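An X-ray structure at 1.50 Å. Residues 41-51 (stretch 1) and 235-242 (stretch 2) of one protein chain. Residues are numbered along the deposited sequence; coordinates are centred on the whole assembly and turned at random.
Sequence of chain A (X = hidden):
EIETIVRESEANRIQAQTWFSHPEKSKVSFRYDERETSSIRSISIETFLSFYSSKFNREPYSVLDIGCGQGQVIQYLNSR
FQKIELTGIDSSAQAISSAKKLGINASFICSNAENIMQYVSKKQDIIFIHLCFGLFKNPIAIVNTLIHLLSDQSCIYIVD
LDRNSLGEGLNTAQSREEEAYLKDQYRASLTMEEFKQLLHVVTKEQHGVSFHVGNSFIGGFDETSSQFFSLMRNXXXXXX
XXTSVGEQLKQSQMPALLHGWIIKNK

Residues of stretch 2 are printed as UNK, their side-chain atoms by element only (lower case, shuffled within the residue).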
# COMPACT_ATOMS: atom_id res chain seq x y z
N ARG A 41 -9.59 1.38 -0.51
CA ARG A 41 -8.84 1.91 0.63
C ARG A 41 -9.31 1.31 1.96
O ARG A 41 -8.49 0.76 2.72
CB ARG A 41 -8.96 3.44 0.65
CG ARG A 41 -7.71 4.16 1.11
CD ARG A 41 -7.53 5.47 0.33
NE ARG A 41 -8.72 6.32 0.38
CZ ARG A 41 -9.03 7.26 -0.50
NH1 ARG A 41 -8.25 7.51 -1.55
NH2 ARG A 41 -10.14 7.97 -0.34
N SER A 42 -10.61 1.38 2.25
CA SER A 42 -11.12 0.85 3.51
C SER A 42 -10.96 -0.66 3.59
O SER A 42 -10.75 -1.19 4.68
CB SER A 42 -12.59 1.24 3.75
OG SER A 42 -13.44 0.66 2.77
N ILE A 43 -11.09 -1.35 2.46
CA ILE A 43 -10.88 -2.79 2.46
C ILE A 43 -9.44 -3.17 2.81
O ILE A 43 -9.20 -4.04 3.65
CB ILE A 43 -11.36 -3.43 1.14
CG1 ILE A 43 -12.87 -3.27 1.06
CG2 ILE A 43 -10.95 -4.89 1.05
CD1 ILE A 43 -13.42 -3.48 -0.33
N SER A 44 -8.48 -2.49 2.19
CA SER A 44 -7.08 -2.73 2.52
C SER A 44 -6.75 -2.40 3.97
O SER A 44 -6.02 -3.16 4.61
CB SER A 44 -6.18 -1.94 1.58
OG SER A 44 -6.35 -2.39 0.25
N ILE A 45 -7.28 -1.29 4.48
CA ILE A 45 -7.05 -0.90 5.87
C ILE A 45 -7.65 -1.92 6.84
O ILE A 45 -6.98 -2.39 7.76
CB ILE A 45 -7.60 0.51 6.18
CG1 ILE A 45 -6.87 1.58 5.36
CG2 ILE A 45 -7.53 0.79 7.68
CD1 ILE A 45 -7.58 2.92 5.29
N GLU A 46 -8.91 -2.29 6.62
CA GLU A 46 -9.54 -3.26 7.51
C GLU A 46 -8.89 -4.64 7.43
O GLU A 46 -8.94 -5.41 8.39
CB GLU A 46 -11.06 -3.34 7.28
CG GLU A 46 -11.83 -2.06 7.59
CD GLU A 46 -11.70 -1.58 9.04
OE1 GLU A 46 -11.32 -2.37 9.93
OE2 GLU A 46 -11.99 -0.39 9.30
N THR A 47 -8.26 -4.93 6.29
CA THR A 47 -7.53 -6.18 6.13
C THR A 47 -6.34 -6.18 7.07
O THR A 47 -6.16 -7.14 7.81
CB THR A 47 -7.10 -6.42 4.67
OG1 THR A 47 -8.27 -6.57 3.86
CG2 THR A 47 -6.25 -7.69 4.53
N PHE A 48 -5.56 -5.09 7.10
CA PHE A 48 -4.42 -5.11 8.01
C PHE A 48 -4.82 -5.03 9.48
O PHE A 48 -4.17 -5.63 10.33
CB PHE A 48 -3.26 -4.17 7.61
CG PHE A 48 -3.51 -2.69 7.83
CD1 PHE A 48 -3.66 -2.15 9.11
CD2 PHE A 48 -3.47 -1.82 6.74
CE1 PHE A 48 -3.83 -0.77 9.28
CE2 PHE A 48 -3.62 -0.45 6.91
CZ PHE A 48 -3.82 0.07 8.18
N LEU A 49 -5.92 -4.33 9.78
CA LEU A 49 -6.43 -4.28 11.15
C LEU A 49 -6.94 -5.64 11.61
O LEU A 49 -6.69 -6.04 12.76
CB LEU A 49 -7.50 -3.21 11.30
CG LEU A 49 -6.99 -1.78 11.13
CD1 LEU A 49 -8.16 -0.82 11.13
CD2 LEU A 49 -5.98 -1.41 12.22
N SER A 50 -7.64 -6.34 10.73
CA SER A 50 -8.13 -7.67 11.07
C SER A 50 -6.96 -8.64 11.27
O SER A 50 -6.97 -9.44 12.20
CB SER A 50 -9.09 -8.20 10.01
OG SER A 50 -9.49 -9.52 10.33
N PHE A 51 -5.96 -8.54 10.39
CA PHE A 51 -4.77 -9.38 10.50
C PHE A 51 -4.08 -9.16 11.84
O PHE A 51 -3.75 -10.12 12.53
CB PHE A 51 -3.79 -9.10 9.35
CG PHE A 51 -2.53 -9.92 9.43
CD1 PHE A 51 -1.41 -9.44 10.13
CD2 PHE A 51 -2.44 -11.16 8.80
CE1 PHE A 51 -0.24 -10.19 10.20
CE2 PHE A 51 -1.27 -11.92 8.88
CZ PHE A 51 -0.17 -11.43 9.58
N UNK A 235 -15.81 -8.32 12.00
CA UNK A 235 -16.99 -7.56 11.60
C UNK A 235 -16.67 -6.22 10.92
O UNK A 235 -17.43 -5.76 10.08
c UNK A 235 -18.76 -8.54 13.17
n UNK A 235 -18.99 -8.18 15.61
n UNK A 235 -18.43 -8.94 17.71
c UNK A 235 -17.92 -7.32 12.79
c UNK A 235 -19.69 -8.21 14.33
n UNK A 235 -19.98 -10.08 16.46
c UNK A 235 -19.13 -9.07 16.59
N UNK A 236 -15.54 -5.62 11.29
CA UNK A 236 -15.13 -4.36 10.67
C UNK A 236 -14.76 -4.55 9.20
O UNK A 236 -15.07 -3.70 8.37
c UNK A 236 -14.34 -3.36 12.88
n UNK A 236 -15.38 -2.57 13.05
c UNK A 236 -13.97 -3.71 11.44
o UNK A 236 -13.68 -3.80 13.82
N UNK A 237 -14.09 -5.66 8.90
CA UNK A 237 -13.75 -6.01 7.52
C UNK A 237 -15.00 -6.35 6.73
O UNK A 237 -15.15 -5.94 5.58
c UNK A 237 -12.74 -7.16 7.49
c UNK A 237 -12.34 -7.72 6.11
c UNK A 237 -11.81 -6.62 5.19
c UNK A 237 -11.31 -8.83 6.25
N UNK A 238 -15.91 -7.09 7.35
CA UNK A 238 -17.21 -7.37 6.75
C UNK A 238 -17.95 -6.09 6.38
O UNK A 238 -18.45 -5.95 5.27
n UNK A 238 -17.95 -11.48 9.44
c UNK A 238 -18.08 -8.20 7.70
o UNK A 238 -19.37 -9.75 9.56
c UNK A 238 -17.58 -9.60 7.97
c UNK A 238 -18.38 -10.29 9.06
N UNK A 239 -18.02 -5.15 7.33
CA UNK A 239 -18.70 -3.87 7.12
C UNK A 239 -18.12 -3.07 5.95
O UNK A 239 -18.86 -2.47 5.17
o UNK A 239 -19.51 -3.12 10.64
c UNK A 239 -19.62 -3.57 9.48
c UNK A 239 -18.69 -3.03 8.40
o UNK A 239 -20.46 -4.46 9.19
N UNK A 240 -16.79 -3.09 5.82
CA UNK A 240 -16.10 -2.40 4.73
C UNK A 240 -16.44 -3.01 3.37
O UNK A 240 -16.53 -2.30 2.36
c UNK A 240 -14.59 -2.40 4.95
N UNK A 241 -16.64 -4.32 3.36
CA UNK A 241 -16.95 -5.03 2.12
C UNK A 241 -18.42 -4.82 1.72
O UNK A 241 -18.77 -4.92 0.54
c UNK A 241 -16.62 -6.52 2.24
c UNK A 241 -14.57 -6.96 0.82
c UNK A 241 -14.86 -8.20 2.97
c UNK A 241 -15.13 -6.89 2.23
N UNK A 242 -19.24 -4.49 2.70
CA UNK A 242 -20.66 -4.22 2.48
C UNK A 242 -20.83 -2.77 2.06
O UNK A 242 -21.25 -1.92 2.85
c UNK A 242 -22.94 -3.33 6.60
n UNK A 242 -22.77 -3.56 7.90
c UNK A 242 -22.90 -4.89 3.55
c UNK A 242 -21.44 -4.51 3.77
n UNK A 242 -23.59 -4.22 5.86
c UNK A 242 -23.85 -4.08 4.42
n UNK A 242 -22.46 -2.21 6.07
O HOH W 1 -16.09 0.46 2.72

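Position 235 carries seven side-chain atoms: three carbons, a nitrogen, then a carbon bearing two more nitrogens. That is a guanidinium group on a three-carbon arm. It lies out of reach of stretch 1. The residue is Arg235.

Position 236 has two side-chain carbons, the second carrying one oxygen and one nitrogen. This is a short amide. Its CB lies 3.3 Å from OE1 of Glu46, while the end of the side chain leads away from stretch 1. The residue is Asn236.

Position 237 has four carbons, forked at the second, and no polar atom. The forked carbons touch Thr47, Ile43 and Ser50. The fork after a single CH2 marks leucine, so this is Leu237. One branch, CD1, lies 3.8 Å from Thr47 OG1 and 4.0 Å from Ile43 O. The other, CD2, lies 4.4 Å from Ser50 CB. The backbone is close as well, with Leu237 CA 3.8 Å from Glu46 CB.

Position 238 has three carbons, the third carrying one oxygen and one nitrogen. Its CA-to-CB bond points away from stretch 1, and it makes no contact there. The longer amide is Gln238.

Position 239 has two carbons, the second carrying two oxygens. This is a short carboxylate. Its CA-to-CB bond points sideways, and it does not touch stretch 1. The residue is Asp239.

Position 240 has one side-chain carbon, 3.8 Å from CG of Glu46 and 3.9 Å from OG of Ser42. A lone CB means Ala240.

Position 241 again has four carbons forked at the second, and one end carbon packs on Ile43. It is Leu241, with CD2 3.8 Å from Ile43 CD1.

Position 242 has three carbons, a nitrogen, then a carbon with two more nitrogens. It does not reach stretch 1. The residue is Arg242, the first after the helix to leave helical phi/psi. Its NH2 instead forms a salt bridge with Asp239 OD1, at 2.8 Å.

The two helices run nearly antiparallel, at 169°, with their axes 8.8 Å apart at closest approach. The CA-to-CB bond of Ala240 points toward stretch 1, while that of Leu237 points sideways, yet both residues pack against it. The CA atoms of Glu46 and Leu237 are 5.0 Å apart, and those of Ile43 and Ala240 are 5.7 Å apart. The small Ala240 side chain is in contact range of both Ser42 and Glu46. No direct hydrogen bond crosses between the stretches; the direct contacts are packing contacts. Thr47 OG1 instead donates to Ile43 O within its own helix, at 2.7 Å. One water links the helices: it donates to Ala240 O at 2.8 Å and hydrogen-bonds with Ser42 OG at 2.7 Å.

Stretch 2, residues 235-242: RNLQDALR
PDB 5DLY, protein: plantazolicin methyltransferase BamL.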